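Local coordinates for nucleoside-diphosphate sugar epimerase (SulA family) (Corynebacterium glutamicum, PDB 3OH8), which probably acts on nucleotide sugars as an NAD(P)-dependent epimerase with a Rossmann-type nucleotide-binding domain, at residues 274-277 with 278-281; 436-440 with 441-445; 133-136 with 137-141; 369-372 with 373-376. All coordinates share one frame; numbering follows the deposited sequence.

Overall arrangement
All four contacts are local, at helix starts or ends. Contacts 1 and 4 are N-caps: Asp276 caps the start of helix 277-287 and Ser371 that of helix 372-378, a carboxylate doing in one what a hydroxyl does in the other. Contacts 2 and 3 lie at the C-terminal ends of helices 432-440 and 119-139. Contact 1 is a surface contact, its centre about 29 Å from the centre of the chain; the others are partly buried. Contact 2 pairs a buried histidine with a glutamate that also reaches helix 119-139. In contact 3 a threonine hydroxyl and amide share one carbonyl, as in contact 4, while an arginine folds over the preceding turn.

Contact 1 (274-277 with 278-281); sequences GDDF and LAEV
Asp276 and Ala279 make the capping bond of this helix start. Asp276 holds the N-cap position, and its OD1 accepts from Ala279 N at 2.9 Å with an N-H...O angle of 159°. The bond is fairly straight at the hydrogen, but the amide comes from above the carboxylate plane, 36° out of it. A chi1 of 51° places CG between the backbone N and carbonyl carbon of Asp276, turning the carboxylate back over the first turn. Its other oxygen, OD2, accepts from His260 N, so each oxygen accepts a backbone amide, which should restrict rotation of the carboxylate.

Two backbone bonds continue the turn. Glu280 N donates to Asp276 O at 3.2 Å, and Val281 N donates to Phe277 O at 2.9 Å in a straighter bond.

Van der Waals contacts fall in two places. Val281 CG2 sits over one face of the Phe277 ring, 3.9 Å from its centroid, in a CH-pi contact displaced toward the rim; its nearest ring atom is Phe277 CE2 at 3.5 Å. At the other end, Ala279 CB lies against the backbone of Gly274, 3.4 Å from Gly274 C, a close fit beside a residue without a side chain.

Residues 274-276 end the loop after strand 265-267, and helix 277-287 starts from them. Helix 222-242 runs beside it: Lys222 forms a salt bridge with Glu280 OE2 and also touches Phe277, while Ile225 meets Val281.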
ATOM      1  N   GLY A 274     -22.614   4.315  16.698  1.00 14.68           N
ATOM      2  CA  GLY A 274     -22.291   4.774  18.036  1.00 15.46           C
ATOM      3  C   GLY A 274     -23.177   5.906  18.538  1.00 19.03           C
ATOM      4  O   GLY A 274     -24.182   6.261  17.913  1.00 21.41           O
ATOM      5  N   ASP A 275     -22.791   6.481  19.671  1.00 18.00           N
ATOM      6  CA  ASP A 275     -23.680   7.399  20.389  1.00 26.59           C
ATOM      7  C   ASP A 275     -23.076   8.781  20.603  1.00 26.09           C
ATOM      8  O   ASP A 275     -23.660   9.631  21.288  1.00 28.67           O
ATOM      9  CB  ASP A 275     -24.095   6.790  21.737  1.00 28.49           C
ATOM     10  CG  ASP A 275     -22.906   6.527  22.664  1.00 30.65           C
ATOM     11  OD1 ASP A 275     -21.819   7.094  22.449  1.00 30.00           O
ATOM     12  OD2 ASP A 275     -23.068   5.750  23.625  1.00 34.75           O
ATOM     13  N   ASP A 276     -21.918   9.007  19.993  1.00 23.13           N
ATOM     14  CA  ASP A 276     -21.181  10.253  20.171  1.00 24.67           C
ATOM     15  C   ASP A 276     -21.147  11.088  18.889  1.00 24.36           C
ATOM     16  O   ASP A 276     -21.773  10.737  17.892  1.00 21.96           O
ATOM     17  CB  ASP A 276     -19.760   9.954  20.658  1.00 26.04           C
ATOM     18  CG  ASP A 276     -19.054   8.932  19.792  1.00 31.11           C
ATOM     19  OD1 ASP A 276     -19.556   8.631  18.686  1.00 25.49           O
ATOM     20  OD2 ASP A 276     -18.000   8.425  20.218  1.00 36.82           O
ATOM     21  N   PHE A 277     -20.428  12.204  18.921  1.00 25.72           N
ATOM     22  CA  PHE A 277     -20.391  13.085  17.763  1.00 29.11           C
ATOM     23  C   PHE A 277     -19.641  12.435  16.604  1.00 27.88           C
ATOM     24  O   PHE A 277     -20.001  12.612  15.443  1.00 26.48           O
ATOM     25  CB  PHE A 277     -19.752  14.429  18.106  1.00 28.06           C
ATOM     26  CG  PHE A 277     -19.808  15.426  16.980  1.00 32.20           C
ATOM     27  CD1 PHE A 277     -21.025  15.964  16.577  1.00 36.06           C
ATOM     28  CD2 PHE A 277     -18.654  15.818  16.321  1.00 36.40           C
ATOM     29  CE1 PHE A 277     -21.093  16.884  15.541  1.00 34.70           C
ATOM     30  CE2 PHE A 277     -18.711  16.739  15.283  1.00 39.76           C
ATOM     31  CZ  PHE A 277     -19.939  17.271  14.893  1.00 37.27           C
ATOM     32  N   LEU A 278     -18.593  11.688  16.929  1.00 24.50           N
ATOM     33  CA  LEU A 278     -17.838  10.971  15.915  1.00 22.54           C
ATOM     34  C   LEU A 278     -18.773  10.074  15.111  1.00 20.28           C
ATOM     35  O   LEU A 278     -18.757  10.078  13.870  1.00 21.05           O
ATOM     36  CB  LEU A 278     -16.734  10.141  16.570  1.00 30.36           C
ATOM     37  CG  LEU A 278     -16.010   9.135  15.675  1.00 29.65           C
ATOM     38  CD1 LEU A 278     -15.313   9.854  14.537  1.00 27.17           C
ATOM     39  CD2 LEU A 278     -15.017   8.307  16.490  1.00 34.52           C
ATOM     40  N   ALA A 279     -19.585   9.293  15.817  1.00 18.24           N
ATOM     41  CA  ALA A 279     -20.553   8.411  15.164  1.00 18.29           C
ATOM     42  C   ALA A 279     -21.513   9.197  14.273  1.00 19.52           C
ATOM     43  O   ALA A 279     -21.879   8.745  13.183  1.00 19.85           O
ATOM     44  CB  ALA A 279     -21.336   7.602  16.198  1.00 17.23           C
ATOM     45  N   GLU A 280     -21.929  10.371  14.743  1.00 19.83           N
ATOM     46  CA  GLU A 280     -22.885  11.166  13.991  1.00 23.79           C
ATOM     47  C   GLU A 280     -22.255  11.639  12.694  1.00 23.05           C
ATOM     48  O   GLU A 280     -22.864  11.550  11.636  1.00 18.99           O
ATOM     49  CB  GLU A 280     -23.368  12.366  14.805  1.00 26.58           C
ATOM     50  CG  GLU A 280     -24.246  13.323  14.009  1.00 28.04           C
ATOM     51  CD  GLU A 280     -24.903  14.376  14.888  1.00 35.31           C
ATOM     52  OE1 GLU A 280     -24.611  14.412  16.103  1.00 34.21           O
ATOM     53  OE2 GLU A 280     -25.711  15.167  14.362  1.00 39.82           O
ATOM     54  N   VAL A 281     -21.033  12.145  12.794  1.00 23.91           N
ATOM     55  CA  VAL A 281     -20.289  12.589  11.620  1.00 26.53           C
ATOM     56  C   VAL A 281     -20.207  11.476  10.590  1.00 22.23           C
ATOM     57  O   VAL A 281     -20.508  11.684   9.416  1.00 25.91           O
ATOM     58  CB  VAL A 281     -18.862  13.046  11.981  1.00 27.79           C
ATOM     59  CG1 VAL A 281     -18.012  13.165  10.724  1.00 31.93           C
ATOM     60  CG2 VAL A 281     -18.913  14.372  12.745  1.00 26.90           C
TER

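Contact 2 (436-440 with 441-445); sequences IAHEL and GYEQL
His438 and Glu443 form the tight polar side of this helix end. His438 ND1 donates to Glu443 OE1 at 2.7 Å with an N-H...O angle of 161°. The oxygen lies close to the imidazole plane, at the ring edge, and is met on its syn side but well out of the carboxylate plane. Ring and carboxylate planes are 76° apart. With CG anti to the backbone N (chi1 -176°), the imidazole can present this edge to the glutamate. Water 1 donates to the same OE1 and to His438 O, and Thr127 OG1 is a further partner of OE1; His438 NE2 bonds to Gln128, so the buried ring is held at both nitrogens.

The chain leaves the helix around Gly441. Tyr442 N donates to Ala437 O at 2.8 Å, in the carbonyl plane and on a lone pair, the 6→1 bond of a Schellman-like helix end with Gly441 at positive phi. Gly441 N gives the same oxygen only a weak bond, 3.1 Å long.

On the looser side stands Tyr442, an exposed residue. One face of its ring receives Leu440 CB, 3.6 Å from Tyr442 CZ, in a CH-pi contact. Ala437 CB approaches Tyr442 CB only to 4.1 Å.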
ATOM      1  N   ILE A 436       3.764  -4.757  11.388  1.00 15.93           N
ATOM      2  CA  ILE A 436       4.763  -3.776  11.814  1.00 18.57           C
ATOM      3  C   ILE A 436       6.164  -4.144  11.305  1.00 21.40           C
ATOM      4  O   ILE A 436       6.939  -3.270  10.893  1.00 21.55           O
ATOM      5  CB  ILE A 436       4.762  -3.639  13.355  1.00 19.14           C
ATOM      6  CG1 ILE A 436       3.480  -2.942  13.829  1.00 18.05           C
ATOM      7  CG2 ILE A 436       5.980  -2.874  13.850  1.00 19.86           C
ATOM      8  CD1 ILE A 436       3.192  -3.171  15.301  1.00 21.68           C
ATOM      9  N   ALA A 437       6.486  -5.437  11.323  1.00 16.79           N
ATOM     10  CA  ALA A 437       7.772  -5.899  10.813  1.00 20.71           C
ATOM     11  C   ALA A 437       7.928  -5.525   9.331  1.00 18.74           C
ATOM     12  O   ALA A 437       9.005  -5.103   8.876  1.00 21.23           O
ATOM     13  CB  ALA A 437       7.904  -7.408  11.006  1.00 23.70           C
ATOM     14  N   HIS A 438       6.837  -5.675   8.588  1.00 14.52           N
ATOM     15  CA  HIS A 438       6.817  -5.328   7.166  1.00 15.71           C
ATOM     16  C   HIS A 438       7.006  -3.829   6.978  1.00 19.29           C
ATOM     17  O   HIS A 438       7.836  -3.390   6.179  1.00 16.54           O
ATOM     18  CB  HIS A 438       5.503  -5.807   6.528  1.00 15.20           C
ATOM     19  CG  HIS A 438       5.422  -5.575   5.044  1.00 20.41           C
ATOM     20  ND1 HIS A 438       6.254  -6.201   4.152  1.00 16.52           N
ATOM     21  CD2 HIS A 438       4.580  -4.808   4.309  1.00 20.48           C
ATOM     22  CE1 HIS A 438       5.952  -5.816   2.918  1.00 15.45           C
ATOM     23  NE2 HIS A 438       4.936  -4.972   2.989  1.00 20.54           N
ATOM     24  N   GLU A 439       6.247  -3.040   7.725  1.00 15.40           N
ATOM     25  CA  GLU A 439       6.242  -1.592   7.524  1.00 17.65           C
ATOM     26  C   GLU A 439       7.471  -0.844   8.055  1.00 16.83           C
ATOM     27  O   GLU A 439       7.872   0.185   7.499  1.00 15.81           O
ATOM     28  CB  GLU A 439       4.953  -1.001   8.090  1.00 13.78           C
ATOM     29  CG  GLU A 439       3.747  -1.377   7.265  1.00 12.67           C
ATOM     30  CD  GLU A 439       3.848  -0.856   5.846  1.00 14.01           C
ATOM     31  OE1 GLU A 439       4.388   0.259   5.643  1.00 15.33           O
ATOM     32  OE2 GLU A 439       3.389  -1.572   4.933  1.00 15.39           O
ATOM     33  N   LEU A 440       8.092  -1.379   9.101  1.00 15.80           N
ATOM     34  CA  LEU A 440       9.243  -0.719   9.714  1.00 18.90           C
ATOM     35  C   LEU A 440      10.571  -1.374   9.327  1.00 22.54           C
ATOM     36  O   LEU A 440      11.639  -0.934   9.765  1.00 25.10           O
ATOM     37  CB  LEU A 440       9.092  -0.678  11.241  1.00 19.70           C
ATOM     38  CG  LEU A 440       7.878   0.105  11.756  1.00 23.24           C
ATOM     39  CD1 LEU A 440       7.836   0.111  13.287  1.00 22.36           C
ATOM     40  CD2 LEU A 440       7.892   1.534  11.214  1.00 21.77           C
ATOM     41  N   GLY A 441      10.499  -2.420   8.507  1.00 20.34           N
ATOM     42  CA  GLY A 441      11.684  -2.993   7.886  1.00 21.59           C
ATOM     43  C   GLY A 441      12.464  -3.988   8.727  1.00 22.26           C
ATOM     44  O   GLY A 441      13.687  -3.936   8.772  1.00 20.71           O
ATOM     45  N   TYR A 442      11.758  -4.907   9.373  1.00 21.09           N
ATOM     46  CA  TYR A 442      12.396  -5.914  10.208  1.00 23.83           C
ATOM     47  C   TYR A 442      12.275  -7.291   9.579  1.00 23.49           C
ATOM     48  O   TYR A 442      12.484  -8.291  10.252  1.00 25.77           O
ATOM     49  CB  TYR A 442      11.739  -5.970  11.587  1.00 24.60           C
ATOM     50  CG  TYR A 442      11.596  -4.643  12.292  1.00 30.59           C
ATOM     51  CD1 TYR A 442      12.536  -3.637  12.134  1.00 29.92           C
ATOM     52  CD2 TYR A 442      10.523  -4.412  13.145  1.00 39.13           C
ATOM     53  CE1 TYR A 442      12.402  -2.423  12.800  1.00 36.31           C
ATOM     54  CE2 TYR A 442      10.380  -3.212  13.813  1.00 40.37           C
ATOM     55  CZ  TYR A 442      11.316  -2.222  13.638  1.00 41.42           C
ATOM     56  OH  TYR A 442      11.163  -1.026  14.307  1.00 46.77           O
ATOM     57  N   GLU A 443      11.919  -7.360   8.299  1.00 19.15           N
ATOM     58  CA  GLU A 443      11.747  -8.670   7.668  1.00 19.31           C
ATOM     59  C   GLU A 443      13.087  -9.253   7.201  1.00 19.68           C
ATOM     60  O   GLU A 443      14.082  -8.544   7.109  1.00 19.53           O
ATOM     61  CB  GLU A 443      10.694  -8.614   6.553  1.00 19.15           C
ATOM     62  CG  GLU A 443       9.265  -8.484   7.109  1.00 17.24           C
ATOM     63  CD  GLU A 443       8.192  -8.377   6.029  1.00 20.85           C
ATOM     64  OE1 GLU A 443       8.334  -7.527   5.125  1.00 18.37           O
ATOM     65  OE2 GLU A 443       7.194  -9.135   6.098  1.00 22.24           O
ATOM     66  N   GLN A 444      13.104 -10.556   6.950  1.00 22.01           N
ATOM     67  CA  GLN A 444      14.317 -11.267   6.568  1.00 27.19           C
ATOM     68  C   GLN A 444      14.315 -11.527   5.080  1.00 23.55           C
ATOM     69  O   GLN A 444      13.256 -11.713   4.475  1.00 20.71           O
ATOM     70  CB  GLN A 444      14.384 -12.638   7.249  1.00 29.77           C
ATOM     71  CG  GLN A 444      14.316 -12.642   8.757  1.00 44.25           C
ATOM     72  CD  GLN A 444      13.921 -14.013   9.306  1.00 55.49           C
ATOM     73  OE1 GLN A 444      13.723 -14.971   8.547  1.00 57.82           O
ATOM     74  NE2 GLN A 444      13.795 -14.108  10.626  1.00 58.00           N
ATOM     75  N   LEU A 445      15.512 -11.572   4.508  1.00 21.22           N
ATOM     76  CA  LEU A 445      15.719 -12.035   3.150  1.00 22.59           C
ATOM     77  C   LEU A 445      15.084 -13.398   2.941  1.00 24.37           C
ATOM     78  O   LEU A 445      15.065 -14.233   3.854  1.00 23.92           O
ATOM     79  CB  LEU A 445      17.209 -12.155   2.864  1.00 22.08           C
ATOM     80  CG  LEU A 445      18.040 -10.876   2.923  1.00 25.13           C
ATOM     81  CD1 LEU A 445      19.500 -11.222   2.718  1.00 27.23           C
ATOM     82  CD2 LEU A 445      17.548  -9.882   1.879  1.00 24.63           C
TER
HETATM   83  O   HOH W   1       9.656  -5.192   5.089  1.00 15.39           O

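Contact 3 (133-136 with 137-141); sequences LKFL and SRTST
The last turns of helix 119-139 contain this contact, in which Phe135 receives Thr139 from one turn further on. Thr139 OG1 donates to Phe135 O at 2.8 Å, and Thr139 N donates to the same oxygen at 2.9 Å. The two donors reach the carbonyl from opposite faces of its plane. For the hydroxyl the offset is 37°, so it is not aligned with a lone pair.

The same OG1 lies over one face of the Phe135 ring, displaced toward the rim and 3.1 Å from Phe135 CZ. Phe135 has CG anti to its own N, chi1 167°, which brings one ring face to the Thr139 hydroxyl.

Arg138 uses a different side of the aromatic. Its chain bends at chi3 and folds back along the preceding turn, laying one guanidinium face against backbone atoms of Lys134 and Phe135; Arg138 NH2 is 3.6 Å from Phe135 CA. NH2 also comes to the ring edge near its plane, with guanidinium and ring planes 74° apart, so the charged group does not stack on the ring.

Near the end of the helix another hydroxyl turns back to a carbonyl: Ser140 OG donates to Ser137 O at 2.6 Å. Tyr350 of helix 342-354 meets the Phe135 ring edge-to-face.

The chemistry implies that side-chain hydroxyls supplement main-chain amides as donors here: Phe135 O takes both kinds at once, so the proton of the Thr139 hydroxyl, on a buried residue, is used within its own helix.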
ATOM      1  N   LEU A 133       1.570  -9.630  -6.306  1.00 12.80           N
ATOM      2  CA  LEU A 133       1.208 -10.536  -7.381  1.00 15.74           C
ATOM      3  C   LEU A 133       0.180 -11.569  -6.914  1.00 11.68           C
ATOM      4  O   LEU A 133      -0.759 -11.879  -7.635  1.00 15.34           O
ATOM      5  CB  LEU A 133       2.459 -11.220  -7.936  1.00 12.34           C
ATOM      6  CG  LEU A 133       3.390 -10.288  -8.732  1.00 17.29           C
ATOM      7  CD1 LEU A 133       4.697 -10.998  -9.027  1.00 17.50           C
ATOM      8  CD2 LEU A 133       2.730  -9.801 -10.039  1.00 13.79           C
ATOM      9  N   LYS A 134       0.353 -12.105  -5.712  1.00 11.31           N
ATOM     10  CA  LYS A 134      -0.651 -13.033  -5.168  1.00 11.73           C
ATOM     11  C   LYS A 134      -2.011 -12.359  -5.057  1.00 17.56           C
ATOM     12  O   LYS A 134      -3.045 -12.956  -5.394  1.00 16.10           O
ATOM     13  CB  LYS A 134      -0.215 -13.602  -3.823  1.00 14.68           C
ATOM     14  CG  LYS A 134       0.837 -14.705  -3.950  1.00 17.53           C
ATOM     15  CD  LYS A 134       1.242 -15.266  -2.586  1.00 23.67           C
ATOM     16  CE  LYS A 134       2.183 -16.464  -2.769  1.00 28.38           C
ATOM     17  NZ  LYS A 134       2.836 -16.897  -1.499  1.00 28.63           N
ATOM     18  N   PHE A 135      -2.012 -11.113  -4.586  1.00 16.39           N
ATOM     19  CA  PHE A 135      -3.261 -10.378  -4.469  1.00 17.73           C
ATOM     20  C   PHE A 135      -3.923 -10.237  -5.828  1.00 17.06           C
ATOM     21  O   PHE A 135      -5.131 -10.446  -5.961  1.00 17.15           O
ATOM     22  CB  PHE A 135      -3.070  -8.962  -3.898  1.00 15.12           C
ATOM     23  CG  PHE A 135      -4.302  -8.100  -4.075  1.00 16.34           C
ATOM     24  CD1 PHE A 135      -5.402  -8.274  -3.245  1.00 14.00           C
ATOM     25  CD2 PHE A 135      -4.395  -7.194  -5.112  1.00 19.07           C
ATOM     26  CE1 PHE A 135      -6.557  -7.530  -3.424  1.00 18.27           C
ATOM     27  CE2 PHE A 135      -5.546  -6.443  -5.301  1.00 16.96           C
ATOM     28  CZ  PHE A 135      -6.630  -6.610  -4.450  1.00 18.07           C
ATOM     29  N   LEU A 136      -3.149  -9.834  -6.832  1.00 10.85           N
ATOM     30  CA  LEU A 136      -3.723  -9.673  -8.171  1.00 14.12           C
ATOM     31  C   LEU A 136      -4.301 -10.996  -8.672  1.00 15.26           C
ATOM     32  O   LEU A 136      -5.327 -11.015  -9.346  1.00 20.19           O
ATOM     33  CB  LEU A 136      -2.684  -9.132  -9.155  1.00 14.52           C
ATOM     34  CG  LEU A 136      -2.197  -7.700  -8.869  1.00 18.07           C
ATOM     35  CD1 LEU A 136      -0.955  -7.419  -9.694  1.00 15.50           C
ATOM     36  CD2 LEU A 136      -3.287  -6.670  -9.155  1.00 15.06           C
ATOM     37  N   SER A 137      -3.631 -12.097  -8.340  1.00 14.75           N
ATOM     38  CA  SER A 137      -4.051 -13.427  -8.782  1.00 15.21           C
ATOM     39  C   SER A 137      -5.388 -13.832  -8.138  1.00 18.90           C
ATOM     40  O   SER A 137      -6.325 -14.233  -8.836  1.00 20.40           O
ATOM     41  CB  SER A 137      -2.970 -14.451  -8.433  1.00 18.64           C
ATOM     42  OG  SER A 137      -3.363 -15.762  -8.801  1.00 20.32           O
ATOM     43  N   ARG A 138      -5.477 -13.713  -6.811  1.00 15.14           N
ATOM     44  CA  ARG A 138      -6.737 -13.957  -6.102  1.00 17.52           C
ATOM     45  C   ARG A 138      -7.847 -13.090  -6.674  1.00 19.64           C
ATOM     46  O   ARG A 138      -8.982 -13.538  -6.865  1.00 19.94           O
ATOM     47  CB  ARG A 138      -6.606 -13.620  -4.610  1.00 20.81           C
ATOM     48  CG  ARG A 138      -5.637 -14.496  -3.851  1.00 20.61           C
ATOM     49  CD  ARG A 138      -5.771 -14.290  -2.341  1.00 20.63           C
ATOM     50  NE  ARG A 138      -5.452 -12.933  -1.864  1.00 16.20           N
ATOM     51  CZ  ARG A 138      -4.233 -12.539  -1.516  1.00 15.62           C
ATOM     52  NH1 ARG A 138      -3.195 -13.365  -1.646  1.00 14.40           N
ATOM     53  NH2 ARG A 138      -4.036 -11.312  -1.064  1.00 14.87           N
ATOM     54  N   THR A 139      -7.525 -11.831  -6.931  1.00 15.96           N
ATOM     55  CA  THR A 139      -8.545 -10.877  -7.370  1.00 14.74           C
ATOM     56  C   THR A 139      -9.023 -11.184  -8.791  1.00 16.83           C
ATOM     57  O   THR A 139     -10.169 -10.903  -9.139  1.00 16.58           O
ATOM     58  CB  THR A 139      -8.008  -9.443  -7.287  1.00 15.64           C
ATOM     59  OG1 THR A 139      -7.640  -9.166  -5.927  1.00 15.32           O
ATOM     60  CG2 THR A 139      -9.057  -8.444  -7.764  1.00 14.28           C
ATOM     61  N   SER A 140      -8.154 -11.782  -9.603  1.00 16.82           N
ATOM     62  CA  SER A 140      -8.535 -12.132 -10.965  1.00 18.34           C
ATOM     63  C   SER A 140      -9.716 -13.102 -10.957  1.00 20.20           C
ATOM     64  O   SER A 140     -10.353 -13.316 -11.985  1.00 22.58           O
ATOM     65  CB  SER A 140      -7.364 -12.758 -11.730  1.00 21.89           C
ATOM     66  OG  SER A 140      -7.145 -14.102 -11.314  1.00 20.82           O
ATOM     67  N   THR A 141     -10.015 -13.700  -9.810  1.00 17.95           N
ATOM     68  CA  THR A 141     -11.126 -14.660  -9.780  1.00 18.43           C
ATOM     69  C   THR A 141     -12.471 -13.981  -9.573  1.00 20.23           C
ATOM     70  O   THR A 141     -13.514 -14.641  -9.615  1.00 18.72           O
ATOM     71  CB  THR A 141     -10.953 -15.732  -8.693  1.00 20.93           C
ATOM     72  OG1 THR A 141     -11.035 -15.125  -7.397  1.00 20.49           O
ATOM     73  CG2 THR A 141      -9.616 -16.464  -8.859  1.00 19.40           C
TER

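Contact 4 (369-372 with 373-376); sequences PVSN and ADMT
Val370 meets the helix through its CG2 methyl, which lies 4.2 Å from Met375 CB. The two side chains cross at about a right angle in a light apolar contact; Met375 is present as selenomethionine.

Ser371 follows at the N-cap position. Its OG accepts from Asp374 N at 2.9 Å, with an N-H...O angle of 149°. A chi1 of 70° places OG between the backbone N and the carbonyl carbon, directed at the amide of Asp374. Ser371 O accepts from Met375 N at 2.9 Å in a nearly straight bond, the first regular i+4 bond of the helix within these segments. A water joins the two sides as well: water 2 accepts from Ser371 N and donates to Asp374 OD2 at 2.6 Å. The aspartate is thereby tied back to the residue that caps its own amide.

Asn372, already helical, offers its carbonyl to two donors. Thr376 OG1 donates to Asn372 O at 2.7 Å and Thr376 N donates to it at 3.0 Å, arriving from opposite faces of the carbonyl plane. The hydroxyl stands 35° out of that plane, so this second grip is not on a lone pair.

In the fold, this is the passage from edge strand 370-371 into helix 372-378. Val370 pairs with Phe337 of the antiparallel strand 336-341, and the backbone bonds of Asn372 with Ser335 and of Ala373 with Gly333 carry the attachment on into the helix start.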
ATOM      1  N   PRO A 369      -7.904  -7.237  16.307  1.00 22.39           N
ATOM      2  CA  PRO A 369      -7.627  -6.019  17.081  1.00 22.44           C
ATOM      3  C   PRO A 369      -6.867  -6.367  18.368  1.00 22.01           C
ATOM      4  O   PRO A 369      -7.003  -7.487  18.852  1.00 25.20           O
ATOM      5  CB  PRO A 369      -9.021  -5.461  17.380  1.00 22.73           C
ATOM      6  CG  PRO A 369      -9.955  -6.633  17.240  1.00 22.80           C
ATOM      7  CD  PRO A 369      -9.341  -7.539  16.211  1.00 21.35           C
ATOM      8  N   VAL A 370      -6.065  -5.445  18.898  1.00 23.05           N
ATOM      9  CA  VAL A 370      -5.267  -5.732  20.091  1.00 24.65           C
ATOM     10  C   VAL A 370      -5.489  -4.688  21.171  1.00 22.37           C
ATOM     11  O   VAL A 370      -5.930  -3.574  20.882  1.00 20.17           O
ATOM     12  CB  VAL A 370      -3.748  -5.788  19.773  1.00 27.77           C
ATOM     13  CG1 VAL A 370      -3.452  -6.882  18.737  1.00 29.70           C
ATOM     14  CG2 VAL A 370      -3.264  -4.447  19.283  1.00 23.89           C
ATOM     15  N   SER A 371      -5.174  -5.046  22.415  1.00 23.23           N
ATOM     16  CA  SER A 371      -5.282  -4.107  23.536  1.00 23.25           C
ATOM     17  C   SER A 371      -4.182  -3.053  23.483  1.00 25.39           C
ATOM     18  O   SER A 371      -3.093  -3.301  22.956  1.00 30.35           O
ATOM     19  CB  SER A 371      -5.192  -4.854  24.863  1.00 26.51           C
ATOM     20  OG  SER A 371      -3.880  -5.353  25.073  1.00 28.70           O
ATOM     21  N   ASN A 372      -4.462  -1.876  24.024  1.00 26.82           N
ATOM     22  CA  ASN A 372      -3.435  -0.851  24.171  1.00 30.31           C
ATOM     23  C   ASN A 372      -2.182  -1.422  24.846  1.00 28.60           C
ATOM     24  O   ASN A 372      -1.052  -1.132  24.440  1.00 30.21           O
ATOM     25  CB  ASN A 372      -3.987   0.338  24.977  1.00 27.68           C
ATOM     26  CG  ASN A 372      -2.885   1.257  25.506  1.00 34.19           C
ATOM     27  OD1 ASN A 372      -2.342   2.090  24.775  1.00 37.55           O
ATOM     28  ND2 ASN A 372      -2.555   1.104  26.785  1.00 32.53           N
ATOM     29  N   ALA A 373      -2.386  -2.232  25.881  1.00 29.14           N
ATOM     30  CA  ALA A 373      -1.271  -2.868  26.582  1.00 32.32           C
ATOM     31  C   ALA A 373      -0.437  -3.726  25.632  1.00 33.86           C
ATOM     32  O   ALA A 373       0.791  -3.695  25.666  1.00 34.96           O
ATOM     33  CB  ALA A 373      -1.787  -3.710  27.748  1.00 29.76           C
ATOM     34  N   ASP A 374      -1.104  -4.487  24.775  1.00 32.99           N
ATOM     35  CA  ASP A 374      -0.382  -5.378  23.865  1.00 33.40           C
ATOM     36  C   ASP A 374       0.367  -4.613  22.778  1.00 37.39           C
ATOM     37  O   ASP A 374       1.515  -4.940  22.465  1.00 39.74           O
ATOM     38  CB  ASP A 374      -1.311  -6.438  23.279  1.00 33.17           C
ATOM     39  CG  ASP A 374      -1.595  -7.558  24.259  1.00 39.91           C
ATOM     40  OD1 ASP A 374      -0.769  -7.770  25.171  1.00 39.48           O
ATOM     41  OD2 ASP A 374      -2.640  -8.227  24.124  1.00 44.03           O
HETATM   42  N   MSE A 375      -0.275  -3.586  22.224  1.00 34.98           N
HETATM   43  CA  MSE A 375       0.355  -2.726  21.223  1.00 36.89           C
HETATM   44  C   MSE A 375       1.623  -2.114  21.799  1.00 41.62           C
HETATM   45  O   MSE A 375       2.641  -1.986  21.110  1.00 44.57           O
HETATM   46  CB  MSE A 375      -0.602  -1.608  20.797  1.00 36.93           C
HETATM   47  CG  MSE A 375       0.019  -0.551  19.897  1.00 41.09           C
HETATM   48 SE   MSE A 375      -1.021   0.927  19.739  1.00127.27          SE
HETATM   49  CE  MSE A 375      -0.648   1.803  21.261  1.00 58.60           C
ATOM     50  N   THR A 376       1.543  -1.732  23.070  1.00 40.35           N
ATOM     51  CA  THR A 376       2.658  -1.112  23.776  1.00 46.46           C
ATOM     52  C   THR A 376       3.875  -2.034  23.809  1.00 46.66           C
ATOM     53  O   THR A 376       4.976  -1.630  23.440  1.00 48.12           O
ATOM     54  CB  THR A 376       2.254  -0.726  25.218  1.00 51.53           C
ATOM     55  OG1 THR A 376       1.196   0.240  25.175  1.00 57.43           O
ATOM     56  CG2 THR A 376       3.430  -0.141  25.979  1.00 50.86           C
TER
HETATM   57  O   HOH W   2      -4.630  -7.963  22.502  1.00 34.16           O